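Local coordinates for nicotinate-nucleotide--dimethylbenzimidazole phosphoribosyltransferase (Thermus thermophilus HB8, PDB 1WX1), which probably catalyses phosphoribosyl transfer from nicotinate mononucleotide to 5,6-dimethylbenzimidazole, yielding alpha-ribazole 5'-phosphate and nicotinate in cobalamin biosynthesis, at residues 160-165 and 252-257; 209-214 and 222-227; 236-241 and 262-267; 267-272 and 288-293. All blocks are in the same frame, centred on the assembly; numbering follows the deposited sequence.

Contact 1 of 4, residues 160-165 and 252-257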
loop_
_atom_site.group_PDB
_atom_site.type_symbol
_atom_site.label_atom_id
_atom_site.label_comp_id
_atom_site.label_asym_id
_atom_site.label_seq_id
_atom_site.Cartn_x
_atom_site.Cartn_y
_atom_site.Cartn_z
ATOM N N ALA A 160 7.688 14.500 -3.706
ATOM C CA ALA A 160 8.688 14.961 -4.653
ATOM C C ALA A 160 9.138 13.732 -5.423
ATOM O O ALA A 160 9.083 12.608 -4.911
ATOM C CB ALA A 160 9.877 15.600 -3.928
ATOM N N GLY A 161 9.551 13.952 -6.665
ATOM C CA GLY A 161 10.033 12.872 -7.503
ATOM C C GLY A 161 11.356 13.312 -8.105
ATOM O O GLY A 161 11.649 14.513 -8.162
ATOM N N ASP A 162 12.153 12.353 -8.563
ATOM C CA ASP A 162 13.451 12.659 -9.153
ATOM C C ASP A 162 13.619 12.025 -10.527
ATOM O O ASP A 162 13.066 10.967 -10.812
ATOM C CB ASP A 162 14.563 12.097 -8.277
ATOM C CG ASP A 162 14.559 10.576 -8.266
ATOM O OD1 ASP A 162 13.559 9.987 -7.790
ATOM O OD2 ASP A 162 15.540 9.968 -8.749
ATOM N N MET A 163 14.389 12.683 -11.381
ATOM C CA MET A 163 14.700 12.131 -12.691
ATOM C C MET A 163 16.055 12.702 -13.061
ATOM O O MET A 163 16.203 13.909 -13.255
ATOM C CB MET A 163 13.657 12.509 -13.742
ATOM C CG MET A 163 13.911 11.860 -15.120
ATOM S SD MET A 163 13.965 10.027 -15.116
ATOM C CE MET A 163 15.587 9.701 -15.859
ATOM N N GLY A 164 17.050 11.829 -13.127
ATOM C CA GLY A 164 18.386 12.269 -13.472
ATOM C C GLY A 164 19.332 11.089 -13.530
ATOM O O GLY A 164 19.615 10.471 -12.510
ATOM N N ILE A 165 19.810 10.767 -14.727
ATOM C CA ILE A 165 20.737 9.654 -14.893
ATOM C C ILE A 165 21.983 9.941 -14.064
ATOM O O ILE A 165 22.572 11.014 -14.167
ATOM C CB ILE A 165 21.127 9.469 -16.381
ATOM C CG1 ILE A 165 19.888 9.090 -17.201
ATOM C CG2 ILE A 165 22.199 8.396 -16.513
ATOM C CD1 ILE A 165 19.164 7.856 -16.695
ATOM N N PHE A 252 15.572 6.805 -2.780
ATOM C CA PHE A 252 16.894 7.246 -2.336
ATOM C C PHE A 252 17.270 8.693 -2.697
ATOM O O PHE A 252 17.623 9.481 -1.815
ATOM C CB PHE A 252 17.946 6.246 -2.859
ATOM C CG PHE A 252 19.337 6.460 -2.318
ATOM C CD1 PHE A 252 20.417 6.616 -3.189
ATOM C CD2 PHE A 252 19.577 6.480 -0.949
ATOM C CE1 PHE A 252 21.716 6.782 -2.702
ATOM C CE2 PHE A 252 20.873 6.646 -0.450
ATOM C CZ PHE A 252 21.945 6.800 -1.329
ATOM N N PRO A 253 17.201 9.065 -3.989
ATOM C CA PRO A 253 17.554 10.439 -4.364
ATOM C C PRO A 253 16.590 11.464 -3.762
ATOM O O PRO A 253 17.010 12.508 -3.261
ATOM C CB PRO A 253 17.496 10.405 -5.896
ATOM C CG PRO A 253 17.841 8.968 -6.215
ATOM C CD PRO A 253 17.014 8.229 -5.189
ATOM N N VAL A 254 15.294 11.169 -3.804
ATOM C CA VAL A 254 14.309 12.091 -3.236
ATOM C C VAL A 254 14.529 12.262 -1.736
ATOM O O VAL A 254 14.462 13.369 -1.207
ATOM C CB VAL A 254 12.859 11.600 -3.494
ATOM C CG1 VAL A 254 11.871 12.364 -2.605
ATOM C CG2 VAL A 254 12.505 11.816 -4.970
ATOM N N THR A 255 14.801 11.160 -1.051
ATOM C CA THR A 255 15.021 11.211 0.383
ATOM C C THR A 255 16.319 11.940 0.706
ATOM O O THR A 255 16.444 12.537 1.765
ATOM C CB THR A 255 15.006 9.788 0.979
ATOM O OG1 THR A 255 13.749 9.178 0.661
ATOM C CG2 THR A 255 15.148 9.828 2.503
ATOM N N ALA A 256 17.286 11.905 -0.209
ATOM C CA ALA A 256 18.535 12.632 0.014
ATOM C C ALA A 256 18.176 14.122 0.004
ATOM O O ALA A 256 18.718 14.913 0.777
ATOM C CB ALA A 256 19.546 12.319 -1.093
ATOM N N GLY A 257 17.259 14.499 -0.886
ATOM C CA GLY A 257 16.830 15.886 -0.955
ATOM C C GLY A 257 16.120 16.275 0.336
ATOM O O GLY A 257 16.293 17.380 0.848
HETATM O O HOH W 1 13.753 8.710 -5.294
#
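Asp162 and Val254 bring strand 160-163 and helix 252-257 together, the two axes passing 7.5 Å apart at their closest with N-to-C directions 121° apart. Val254 sends both methyls against the strand. Its CG1, anti to the backbone N (chi1 166°), lies 4.0 Å from Ala160 CB, while Val254 CG2 is 3.5 Å from Ala160 O and equally close to Asp162 OD1. Ala160 O is thus buried against methyl groups, and it has no polar partner in the model. The other carboxylate oxygen, Asp162 OD2, rests 3.5 Å from Pro253 CB in the first turn of the helix. No direct hydrogen bond crosses; one water does instead, donating to Asp162 OD1 at 2.8 Å and accepting from Val254 N at 3.3 Å. The carboxylate is also held from outside: Asn167 ND2 donates to Asp162 OD2 and Glu304 N to Asp162 OD1, which ties Asp162 to the residue predicted to be the proton acceptor. Around this buried junction, strand 157-163 hydrogen-bonds to strand 47-54 through Gly161 and Met163, helix 228-242 packs on Ala160 and Val254, and helix 167-179 touches Pro253.

Contact 2 of 4, residues 209-214 and 222-227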
loop_
_atom_site.group_PDB
_atom_site.type_symbol
_atom_site.label_atom_id
_atom_site.label_comp_id
_atom_site.label_asym_id
_atom_site.label_seq_id
_atom_site.Cartn_x
_atom_site.Cartn_y
_atom_site.Cartn_z
ATOM N N LEU A 209 33.602 13.613 -0.891
ATOM C CA LEU A 209 33.687 13.849 0.546
ATOM C C LEU A 209 35.028 14.481 0.900
ATOM O O LEU A 209 35.102 15.370 1.744
ATOM C CB LEU A 209 33.510 12.533 1.310
ATOM C CG LEU A 209 32.136 11.860 1.183
ATOM C CD1 LEU A 209 32.156 10.520 1.896
ATOM C CD2 LEU A 209 31.057 12.765 1.774
ATOM N N ALA A 210 36.084 14.026 0.234
ATOM C CA ALA A 210 37.425 14.546 0.478
ATOM C C ALA A 210 37.531 16.053 0.249
ATOM O O ALA A 210 38.406 16.707 0.815
ATOM C CB ALA A 210 38.437 13.812 -0.399
ATOM N N ARG A 211 36.647 16.615 -0.571
ATOM C CA ARG A 211 36.705 18.049 -0.828
ATOM C C ARG A 211 36.062 18.872 0.287
ATOM O O ARG A 211 36.257 20.081 0.364
ATOM C CB ARG A 211 36.036 18.395 -2.164
ATOM C CG ARG A 211 36.763 17.869 -3.403
ATOM C CD ARG A 211 36.268 18.581 -4.667
ATOM N NE ARG A 211 34.830 18.411 -4.874
ATOM C CZ ARG A 211 34.259 17.294 -5.319
ATOM N NH1 ARG A 211 35.003 16.237 -5.620
ATOM N NH2 ARG A 211 32.936 17.226 -5.448
ATOM N N LEU A 212 35.300 18.213 1.152
ATOM C CA LEU A 212 34.621 18.895 2.249
ATOM C C LEU A 212 35.553 19.294 3.398
ATOM O O LEU A 212 36.594 18.677 3.604
ATOM C CB LEU A 212 33.495 18.007 2.783
ATOM C CG LEU A 212 32.428 17.638 1.746
ATOM C CD1 LEU A 212 31.424 16.670 2.345
ATOM C CD2 LEU A 212 31.741 18.904 1.270
ATOM N N HIS A 213 35.155 20.325 4.141
ATOM C CA HIS A 213 35.926 20.834 5.275
ATOM C C HIS A 213 34.959 21.494 6.274
ATOM O O HIS A 213 33.849 21.842 5.928
ATOM C CB HIS A 213 36.953 21.856 4.778
ATOM C CG HIS A 213 36.348 23.034 4.086
ATOM N ND1 HIS A 213 35.673 24.026 4.763
ATOM C CD2 HIS A 213 36.313 23.380 2.778
ATOM C CE1 HIS A 213 35.251 24.934 3.903
ATOM N NE2 HIS A 213 35.626 24.565 2.690
ATOM N N PRO A 214 35.380 21.685 7.523
ATOM C CA PRO A 214 34.499 22.305 8.532
ATOM C C PRO A 214 34.037 23.710 8.190
ATOM O O PRO A 214 34.699 24.414 7.442
ATOM C CB PRO A 214 35.379 22.318 9.779
ATOM C CG PRO A 214 36.420 21.287 9.503
ATOM C CD PRO A 214 36.733 21.451 8.069
ATOM N N ALA A 222 25.823 20.653 -0.307
ATOM C CA ALA A 222 25.054 20.126 -1.435
ATOM C C ALA A 222 25.630 20.586 -2.773
ATOM O O ALA A 222 25.698 19.817 -3.732
ATOM C CB ALA A 222 23.600 20.560 -1.318
ATOM N N ALA A 223 26.032 21.848 -2.836
ATOM C CA ALA A 223 26.599 22.403 -4.055
ATOM C C ALA A 223 27.871 21.650 -4.423
ATOM O O ALA A 223 28.123 21.344 -5.586
ATOM C CB ALA A 223 26.909 23.891 -3.856
ATOM N N GLU A 224 28.669 21.344 -3.412
ATOM C CA GLU A 224 29.927 20.647 -3.622
ATOM C C GLU A 224 29.798 19.202 -4.089
ATOM O O GLU A 224 30.522 18.770 -4.984
ATOM C CB GLU A 224 30.750 20.674 -2.330
ATOM C CG GLU A 224 32.141 20.094 -2.474
ATOM C CD GLU A 224 33.104 21.060 -3.125
ATOM O OE1 GLU A 224 34.016 20.599 -3.841
ATOM O OE2 GLU A 224 32.956 22.281 -2.910
ATOM N N VAL A 225 28.864 18.454 -3.511
ATOM C CA VAL A 225 28.762 17.040 -3.844
ATOM C C VAL A 225 27.437 16.504 -4.360
ATOM O O VAL A 225 27.354 15.325 -4.686
ATOM C CB VAL A 225 29.118 16.179 -2.610
ATOM C CG1 VAL A 225 30.345 16.749 -1.904
ATOM C CG2 VAL A 225 27.926 16.134 -1.652
ATOM N N GLY A 226 26.408 17.342 -4.428
ATOM C CA GLY A 226 25.107 16.855 -4.856
ATOM C C GLY A 226 24.698 17.060 -6.299
ATOM O O GLY A 226 25.537 17.095 -7.202
ATOM N N GLY A 227 23.386 17.167 -6.496
ATOM C CA GLY A 227 22.816 17.371 -7.816
ATOM C C GLY A 227 21.795 18.496 -7.758
ATOM O O GLY A 227 21.237 18.793 -6.696
#
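Arg211 grips Glu224 side-on with two nitrogens, and each takes a different acceptor. Arg211 NE gives a salt-bridge hydrogen bond of 2.6 Å to Glu224 OE1, with an N-H...O angle of 148°, and it uses the anti lone pair of that oxygen. Arg211 NH2 reaches the backbone, 2.9 Å from Glu224 O; this donor stands above the carbonyl plane. Both acceptors lie in the guanidinium plane, although the carboxylate itself is turned 44° from it. The bend in the arginine at chi3 (-59°) brings NE round to the carboxylate, and Arg211 CD also lies 3.1 Å from Glu224 OE1. This is the tight part of the contact. Beside it is a looser apolar patch, where Leu212 CD2 sits 3.9 Å from Glu224 CG and 4.1 Å from Val225 CG1; the leucine runs past the glutamate in the opposite direction and crosses the valine at about a right angle. Farther along, His213 and Pro214 are exposed to solvent and add nothing to the interface, and the imidazole remains apart from the carboxylate, its NE2 6.6 Å from Glu224 OE2. Leu125 O is a second acceptor for Arg211 NH2, while Pro129 touches both Arg211 and Glu224. The guanidinium thus turns one edge to a carboxylate oxygen and to a carbonyl of the last turn of helix 218-225, which would probably favour the ionised form of Glu224 and joins segment 209-214 to the end of that helix.

Contact 3 of 4, residues 236-241 and 262-267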
loop_
_atom_site.group_PDB
_atom_site.type_symbol
_atom_site.label_atom_id
_atom_site.label_comp_id
_atom_site.label_asym_id
_atom_site.label_seq_id
_atom_site.Cartn_x
_atom_site.Cartn_y
_atom_site.Cartn_z
ATOM N N ILE A 236 11.273 21.847 -2.617
ATOM C CA ILE A 236 9.895 21.382 -2.708
ATOM C C ILE A 236 9.376 21.058 -1.307
ATOM O O ILE A 236 8.276 21.478 -0.936
ATOM C CB ILE A 236 9.803 20.123 -3.606
ATOM C CG1 ILE A 236 10.087 20.521 -5.059
ATOM C CG2 ILE A 236 8.422 19.454 -3.466
ATOM C CD1 ILE A 236 10.366 19.339 -5.982
ATOM N N TYR A 237 10.173 20.332 -0.525
ATOM C CA TYR A 237 9.756 19.964 0.826
ATOM C C TYR A 237 9.720 21.148 1.795
ATOM O O TYR A 237 8.837 21.222 2.648
ATOM C CB TYR A 237 10.651 18.840 1.372
ATOM C CG TYR A 237 10.351 17.478 0.760
ATOM C CD1 TYR A 237 11.356 16.732 0.144
ATOM C CD2 TYR A 237 9.063 16.944 0.793
ATOM C CE1 TYR A 237 11.086 15.491 -0.427
ATOM C CE2 TYR A 237 8.782 15.697 0.223
ATOM C CZ TYR A 237 9.801 14.980 -0.386
ATOM O OH TYR A 237 9.529 13.769 -0.982
ATOM N N LEU A 238 10.662 22.075 1.663
ATOM C CA LEU A 238 10.682 23.249 2.535
ATOM C C LEU A 238 9.410 24.069 2.337
ATOM O O LEU A 238 8.828 24.583 3.298
ATOM C CB LEU A 238 11.909 24.119 2.235
ATOM C CG LEU A 238 13.267 23.579 2.695
ATOM C CD1 LEU A 238 14.379 24.493 2.200
ATOM C CD2 LEU A 238 13.283 23.475 4.222
ATOM N N GLU A 239 8.978 24.183 1.085
ATOM C CA GLU A 239 7.777 24.942 0.751
ATOM C C GLU A 239 6.530 24.219 1.260
ATOM O O GLU A 239 5.607 24.848 1.794
ATOM C CB GLU A 239 7.683 25.132 -0.768
ATOM C CG GLU A 239 6.543 26.046 -1.231
ATOM C CD GLU A 239 6.741 27.500 -0.824
ATOM O OE1 GLU A 239 7.901 27.915 -0.617
ATOM O OE2 GLU A 239 5.737 28.239 -0.730
ATOM N N GLY A 240 6.500 22.899 1.080
ATOM C CA GLY A 240 5.365 22.120 1.549
ATOM C C GLY A 240 5.292 22.187 3.067
ATOM O O GLY A 240 4.212 22.289 3.648
ATOM N N TYR A 241 6.457 22.125 3.705
ATOM C CA TYR A 241 6.558 22.192 5.162
ATOM C C TYR A 241 5.943 23.492 5.683
ATOM O O TYR A 241 5.115 23.489 6.598
ATOM C CB TYR A 241 8.033 22.108 5.570
ATOM C CG TYR A 241 8.323 22.441 7.018
ATOM C CD1 TYR A 241 7.670 21.776 8.055
ATOM C CD2 TYR A 241 9.280 23.399 7.348
ATOM C CE1 TYR A 241 7.966 22.061 9.391
ATOM C CE2 TYR A 241 9.584 23.690 8.678
ATOM C CZ TYR A 241 8.926 23.016 9.692
ATOM O OH TYR A 241 9.236 23.296 11.003
ATOM N N TRP A 262 15.779 18.899 5.792
ATOM C CA TRP A 262 15.742 18.664 7.229
ATOM C C TRP A 262 16.903 19.379 7.924
ATOM O O TRP A 262 16.729 19.990 8.981
ATOM C CB TRP A 262 15.804 17.157 7.497
ATOM C CG TRP A 262 15.795 16.778 8.943
ATOM C CD1 TRP A 262 15.015 17.312 9.930
ATOM C CD2 TRP A 262 16.557 15.736 9.555
ATOM N NE1 TRP A 262 15.254 16.673 11.126
ATOM C CE2 TRP A 262 16.220 15.707 10.928
ATOM C CE3 TRP A 262 17.539 14.842 9.090
ATOM C CZ2 TRP A 262 16.770 14.793 11.828
ATOM C CZ3 TRP A 262 18.097 13.929 9.987
ATOM C CH2 TRP A 262 17.725 13.930 11.345
ATOM N N LYS A 263 18.085 19.308 7.322
ATOM C CA LYS A 263 19.258 19.960 7.889
ATOM C C LYS A 263 19.075 21.469 7.934
ATOM O O LYS A 263 19.611 22.137 8.812
ATOM C CB LYS A 263 20.510 19.613 7.078
ATOM C CG LYS A 263 20.906 18.156 7.197
ATOM C CD LYS A 263 21.049 17.759 8.658
ATOM C CE LYS A 263 21.279 16.265 8.812
ATOM N NZ LYS A 263 21.322 15.893 10.252
ATOM N N MET A 264 18.320 22.002 6.983
ATOM C CA MET A 264 18.062 23.435 6.927
ATOM C C MET A 264 16.888 23.813 7.836
ATOM O O MET A 264 16.813 24.938 8.324
ATOM C CB MET A 264 17.743 23.858 5.488
ATOM C CG MET A 264 18.909 23.737 4.515
ATOM S SD MET A 264 18.377 23.952 2.797
ATOM C CE MET A 264 18.089 25.701 2.760
ATOM N N ALA A 265 15.976 22.867 8.053
ATOM C CA ALA A 265 14.790 23.096 8.881
ATOM C C ALA A 265 14.479 21.867 9.727
ATOM O O ALA A 265 13.723 20.991 9.310
ATOM C CB ALA A 265 13.598 23.429 7.988
ATOM N N PRO A 266 15.049 21.796 10.943
ATOM C CA PRO A 266 14.871 20.689 11.889
ATOM C C PRO A 266 13.434 20.198 12.095
ATOM O O PRO A 266 13.191 18.991 12.168
ATOM C CB PRO A 266 15.476 21.245 13.178
ATOM C CG PRO A 266 16.563 22.125 12.671
ATOM C CD PRO A 266 15.883 22.856 11.537
ATOM N N GLY A 267 12.489 21.125 12.189
ATOM C CA GLY A 267 11.103 20.743 12.410
ATOM C C GLY A 267 10.382 20.090 11.238
ATOM O O GLY A 267 9.288 19.543 11.400
HETATM O O HOH W 2 12.497 24.294 11.636
#
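Leu238 and Tyr241 meet Met264, Ala265 and Gly267 at the end of the crossover helix of a beta-alpha-beta unit: helix 252-264 links parallel strands 247-249 and 272-274, and helix 228-242 packs on it. Leu238 reaches across with both methyls. CD1 lies 3.9 Å from Met264 CE, the two side chains crossing at about a right angle, and Leu238 CD2 is 3.8 Å from Ala265 CB. The chain leaves the helix at Ala265, whose CB also touches Tyr241 CE2 at 4.1 Å. Tyr241 CG is anti to the backbone N (chi1 168°), and the ring ends against the backbone of Gly267, its OH 3.4 Å from Gly267 C. Glycine leaves room for it, since a CB there would fall only 2.5 Å from Tyr241 OH. The tyrosine ring also stacks edge-to-face with His271. An alanine in place of Tyr241 would probably open a gap beside Gly267 and Ala265 and leave His271 without this ring partner. No direct hydrogen bond joins the segments; a water accepts from Gly267 N at 3.2 Å and lies 3.5 Å from Tyr241 OH, a weak link.

Contact 4 of 4, residues 267-272 and 288-293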
loop_
_atom_site.group_PDB
_atom_site.type_symbol
_atom_site.label_atom_id
_atom_site.label_comp_id
_atom_site.label_asym_id
_atom_site.label_seq_id
_atom_site.Cartn_x
_atom_site.Cartn_y
_atom_site.Cartn_z
ATOM N N GLY A 267 12.489 21.125 12.189
ATOM C CA GLY A 267 11.103 20.743 12.410
ATOM C C GLY A 267 10.382 20.090 11.238
ATOM O O GLY A 267 9.288 19.543 11.400
ATOM N N LEU A 268 10.998 20.126 10.063
ATOM C CA LEU A 268 10.393 19.562 8.864
ATOM C C LEU A 268 10.157 18.060 8.961
ATOM O O LEU A 268 9.249 17.517 8.327
ATOM C CB LEU A 268 11.277 19.885 7.657
ATOM C CG LEU A 268 10.823 19.402 6.280
ATOM C CD1 LEU A 268 11.195 20.457 5.242
ATOM C CD2 LEU A 268 11.471 18.055 5.966
ATOM N N ARG A 269 10.969 17.396 9.778
ATOM C CA ARG A 269 10.872 15.958 9.952
ATOM C C ARG A 269 9.489 15.507 10.422
ATOM O O ARG A 269 9.035 14.430 10.056
ATOM C CB ARG A 269 11.918 15.491 10.955
ATOM C CG ARG A 269 12.019 13.980 11.097
ATOM C CD ARG A 269 12.960 13.658 12.252
ATOM N NE ARG A 269 12.244 13.505 13.516
ATOM C CZ ARG A 269 11.263 12.620 13.708
ATOM N NH1 ARG A 269 10.883 11.808 12.718
ATOM N NH2 ARG A 269 10.648 12.553 14.881
ATOM N N ASP A 270 8.822 16.329 11.232
ATOM C CA ASP A 270 7.491 15.995 11.751
ATOM C C ASP A 270 6.407 15.959 10.676
ATOM O O ASP A 270 5.324 15.419 10.901
ATOM C CB ASP A 270 7.076 16.992 12.839
ATOM C CG ASP A 270 8.024 16.992 14.011
ATOM O OD1 ASP A 270 8.386 15.890 14.476
ATOM O OD2 ASP A 270 8.404 18.092 14.464
ATOM N N HIS A 271 6.702 16.523 9.510
ATOM C CA HIS A 271 5.739 16.547 8.410
ATOM C C HIS A 271 5.984 15.451 7.380
ATOM O O HIS A 271 5.201 15.297 6.438
ATOM C CB HIS A 271 5.789 17.896 7.690
ATOM C CG HIS A 271 5.140 19.013 8.442
ATOM N ND1 HIS A 271 4.064 19.718 7.943
ATOM C CD2 HIS A 271 5.420 19.562 9.648
ATOM C CE1 HIS A 271 3.711 20.651 8.807
ATOM N NE2 HIS A 271 4.520 20.578 9.852
ATOM N N LEU A 272 7.069 14.700 7.556
ATOM C CA LEU A 272 7.437 13.643 6.617
ATOM C C LEU A 272 6.830 12.270 6.866
ATOM O O LEU A 272 6.724 11.809 8.004
ATOM C CB LEU A 272 8.962 13.474 6.572
ATOM C CG LEU A 272 9.845 14.625 6.087
ATOM C CD1 LEU A 272 11.314 14.189 6.133
ATOM C CD2 LEU A 272 9.443 15.023 4.675
ATOM N N GLU A 288 16.199 5.555 8.649
ATOM C CA GLU A 288 16.554 5.340 10.050
ATOM C C GLU A 288 17.030 6.665 10.648
ATOM O O GLU A 288 16.676 7.006 11.774
ATOM C CB GLU A 288 17.648 4.271 10.174
ATOM C CG GLU A 288 17.159 2.858 9.880
ATOM C CD GLU A 288 16.144 2.356 10.912
ATOM O OE1 GLU A 288 16.521 2.141 12.085
ATOM O OE2 GLU A 288 14.964 2.179 10.554
ATOM N N ALA A 289 17.816 7.420 9.888
ATOM C CA ALA A 289 18.313 8.706 10.362
ATOM C C ALA A 289 17.146 9.658 10.615
ATOM O O ALA A 289 17.195 10.504 11.515
ATOM C CB ALA A 289 19.271 9.312 9.336
ATOM N N LEU A 290 16.095 9.517 9.814
ATOM C CA LEU A 290 14.916 10.362 9.951
ATOM C C LEU A 290 13.943 9.779 10.972
ATOM O O LEU A 290 13.024 10.461 11.416
ATOM C CB LEU A 290 14.215 10.512 8.594
ATOM C CG LEU A 290 14.889 11.451 7.584
ATOM C CD1 LEU A 290 14.350 11.192 6.187
ATOM C CD2 LEU A 290 14.661 12.893 7.997
ATOM N N GLY A 291 14.154 8.517 11.336
ATOM C CA GLY A 291 13.280 7.860 12.293
ATOM C C GLY A 291 11.900 7.608 11.712
ATOM O O GLY A 291 10.890 7.746 12.402
ATOM N N LEU A 292 11.853 7.224 10.440
ATOM C CA LEU A 292 10.584 6.977 9.769
ATOM C C LEU A 292 10.411 5.533 9.324
ATOM O O LEU A 292 11.364 4.883 8.891
ATOM C CB LEU A 292 10.461 7.896 8.549
ATOM C CG LEU A 292 10.549 9.396 8.823
ATOM C CD1 LEU A 292 10.609 10.166 7.506
ATOM C CD2 LEU A 292 9.340 9.828 9.649
ATOM N N ARG A 293 9.180 5.040 9.427
ATOM C CA ARG A 293 8.854 3.681 9.016
ATOM C C ARG A 293 8.187 3.732 7.645
ATOM O O ARG A 293 7.212 4.452 7.451
ATOM C CB ARG A 293 7.894 3.029 10.013
ATOM C CG ARG A 293 7.445 1.630 9.622
ATOM C CD ARG A 293 6.408 1.106 10.605
ATOM N NE ARG A 293 5.999 -0.269 10.330
ATOM C CZ ARG A 293 5.442 -0.682 9.196
ATOM N NH1 ARG A 293 5.218 0.174 8.207
ATOM N NH2 ARG A 293 5.098 -1.957 9.054
#
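Arg269 and Leu290 make the one polar link of this contact: Arg269 NH1 is 2.8 Å from Leu290 O, but the N-H...O angle of 118° makes the hydrogen bond weak. The same oxygen lies 3.3 Å from Arg269 CD, so the arginine bends round the carbonyl. The turn comes at chi3 (92°), which places NE off the line of a chain extended as far as CD. Leu292 CD2 meets the guanidinium at its edge, 4.0 Å from Arg269 NH1. Next to this polar link the leucines pack together: Leu272 CD1 lies 4.0 Å from Leu290 CD2, and Leu272 CB is 3.8 Å from Leu292 CD1. The other methyl, Leu292 CD2, comes within 3.7 Å of Leu272 O. An alanine at Arg269 would probably leave Leu290 O without this weak donor and remove the guanidinium edge that lies against Leu292 CD2.

In the next shell, Trp262 of helix 252-264 touches both Arg269 and Leu290. Arg32 NH2 donates to Asp270 O and Leu272 O, holding the end of the 3-10 segment where strand 272-274 begins, and strand 247-249 packs on Leu272 and Leu292. Arg293 NH2 makes a weak hydrogen bond to Asp297 O of the second subunit. Leu290 O and the side chains of Leu290 and Leu292 are presented by the end of helix 281-290, a Schellman motif with Gly291 as C-prime residue: the phi of Gly291 is positive (69°), Leu292 N bonds back to the carbonyl just before Glu288, and Gly291 N bonds weakly to Glu288 O at 3.0 Å.

Contact 1 lies nearest the predicted active site, the Asp162 side chain about 6 Å from that of Glu304. Contact 3 touches contact 1 through Tyr237, whose OH is 3.2 Å from Val254 CG1, and both contacts use helix 252-264. Contacts 3 and 4 share Gly267, their centres about 11 Å apart; Trp262 CH2 packs 3.5 Å from Ala289 O. Contact 4 also meets contact 1, with Thr255 CG2 4.0 Å from Leu290 CD1. Contact 2 stands apart: its centre is about 18 Å from that of contact 1, nearest atoms about 8 Å, and the Arg211 side chain is about 7 Å from a bound sodium ion. In sequence it nests inside the loop closed by contact 1.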